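Local coordinates for putative major capsid protein (Cafeteriavirus-dependent mavirus, PDB 6G44) that builds the main shell of the virophage mavirus capsid as a double jelly-roll protein that assembles with copies of itself into trimeric capsomers, at the interface of chains A and B. Coordinates in Å, arbitrary orientation; residue numbers count along the deposited sequence, not the author numbering. Chains: chain A/B, Putative major capsid protein.

The interface of chains A and B. Residues chain A 20, 23-24; chain B 68, 220-221, 286, 516.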
loop_
_atom_site.group_PDB
_atom_site.type_symbol
_atom_site.label_atom_id
_atom_site.label_comp_id
_atom_site.label_asym_id
_atom_site.label_seq_id
_atom_site.Cartn_x
_atom_site.Cartn_y
_atom_site.Cartn_z
ATOM N N ALA A 20 19.983 13.938 -5.120
ATOM C CA ALA A 20 21.289 13.786 -4.440
ATOM C C ALA A 20 22.302 14.830 -4.904
ATOM O O ALA A 20 23.171 15.226 -4.129
ATOM C CB ALA A 20 21.826 12.383 -4.660
ATOM N N TRP A 23 23.178 19.368 -3.724
ATOM C CA TRP A 23 24.026 19.162 -2.550
ATOM C C TRP A 23 23.533 20.002 -1.387
ATOM O O TRP A 23 23.304 21.205 -1.567
ATOM C CB TRP A 23 25.483 19.569 -2.810
ATOM C CG TRP A 23 26.098 18.902 -3.957
ATOM C CD1 TRP A 23 26.237 19.410 -5.215
ATOM C CD2 TRP A 23 26.698 17.607 -3.973
ATOM N NE1 TRP A 23 26.886 18.519 -6.008
ATOM C CE2 TRP A 23 27.178 17.394 -5.283
ATOM C CE3 TRP A 23 26.863 16.606 -3.019
ATOM C CZ2 TRP A 23 27.808 16.214 -5.658
ATOM C CZ3 TRP A 23 27.502 15.454 -3.378
ATOM C CH2 TRP A 23 27.963 15.256 -4.689
ATOM N N PRO A 24 23.383 19.408 -0.186
ATOM C CA PRO A 24 22.996 20.244 0.956
ATOM C C PRO A 24 24.162 21.097 1.412
ATOM O O PRO A 24 25.252 20.553 1.665
ATOM C CB PRO A 24 22.564 19.234 2.037
ATOM C CG PRO A 24 22.359 17.964 1.300
ATOM C CD PRO A 24 23.370 17.982 0.199
ATOM N N LEU B 68 33.441 10.257 -6.192
ATOM C CA LEU B 68 32.207 10.124 -5.437
ATOM C C LEU B 68 31.939 8.677 -5.021
ATOM O O LEU B 68 32.130 7.749 -5.802
ATOM C CB LEU B 68 31.035 10.675 -6.234
ATOM C CG LEU B 68 31.141 12.141 -6.646
ATOM C CD1 LEU B 68 29.869 12.551 -7.386
ATOM C CD2 LEU B 68 31.422 13.068 -5.485
ATOM N N VAL B 220 22.741 11.311 -0.744
ATOM C CA VAL B 220 23.797 12.247 -1.132
ATOM C C VAL B 220 25.141 11.490 -1.030
ATOM O O VAL B 220 25.431 10.891 -0.013
ATOM C CB VAL B 220 23.785 13.511 -0.251
ATOM C CG1 VAL B 220 24.950 14.462 -0.605
ATOM C CG2 VAL B 220 22.444 14.248 -0.393
ATOM N N PRO B 221 25.967 11.539 -2.097
ATOM C CA PRO B 221 27.260 10.880 -2.065
ATOM C C PRO B 221 28.286 11.536 -1.149
ATOM O O PRO B 221 28.170 12.715 -0.813
ATOM C CB PRO B 221 27.762 11.000 -3.508
ATOM C CG PRO B 221 26.693 11.609 -4.300
ATOM C CD PRO B 221 25.680 12.167 -3.392
ATOM N N ILE B 286 29.725 20.276 2.248
ATOM C CA ILE B 286 28.515 19.458 2.053
ATOM C C ILE B 286 28.026 19.015 3.415
ATOM O O ILE B 286 28.825 18.616 4.286
ATOM C CB ILE B 286 28.748 18.226 1.155
ATOM C CG1 ILE B 286 29.341 18.616 -0.210
ATOM C CG2 ILE B 286 27.459 17.441 0.942
ATOM C CD1 ILE B 286 29.985 17.430 -0.922
ATOM N N ARG B 516 16.264 22.621 1.547
ATOM C CA ARG B 516 16.197 21.442 2.353
ATOM C C ARG B 516 16.020 21.945 3.781
ATOM O O ARG B 516 16.563 22.997 4.141
ATOM C CB ARG B 516 17.469 20.631 2.194
ATOM C CG ARG B 516 17.672 20.066 0.792
ATOM C CD ARG B 516 19.114 19.613 0.609
ATOM N NE ARG B 516 19.371 18.669 -0.484
ATOM C CZ ARG B 516 19.151 17.356 -0.453
ATOM N NH1 ARG B 516 18.547 16.779 0.565
ATOM N NH2 ARG B 516 19.508 16.614 -1.487
#
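A:Trp23 reaches from the N-terminal arm of chain A into a greasy notch on chain B made by B:Val220, B:Pro221, B:Ile286 and B:Leu68. From CB outwards, CG stands anti to the carbonyl carbon; chi1 of -56° sets the direction of the indole and chi2 of 98° turns its six-membered ring towards chain B. CE3, on the rim of that ring, is caught between two aliphatic tips, CG1 of B:Val220 at 3.8 Å and CD1 of B:Ile286 at 3.9 Å. One atom further on, CZ3 lies 3.8 Å from CD of B:Pro221, and the carbonyl O of the same proline stands at the ring edge, in its plane. At the far end CH2 meets CG of B:Pro221, whose side chain runs at about a right angle to the indole, and beyond it CD2 of B:Leu68 makes a looser contact with CH2 at 4.2 Å. The arm's own A:Ala20 O lies over one face of the indole, towards its rim, while the methyl CB of A:Ala20 rests near CA of B:Val220.

B:Val220 touches several neighbours with its two branches: CG1, anti to the backbone N (chi1 177°), faces CE3 and CZ3 of the indole and also touches CD of the A:Pro24 ring, while CG2 lies against that same CD at 3.9 Å and near A:Ala20 O. A:Pro24 in turn lays CG over one face of the B:Arg516 guanidinium, 3.5 Å above its plane and off towards the rim, with CD of the arginine 3.7 Å from CG. Among the residues described, the contact is largely van der Waals, and the notch fits the indole and the proline that follows it.

In the fold, A:Trp23 and A:Pro24 follow the 3-10 helix 19-21 in an arm that crosses to the neighbouring subunit. Chain B supplies strand 285-289, the start of strands 68-69 and 516-519, and the stretch just before strand 222-225, at one end of the subunit.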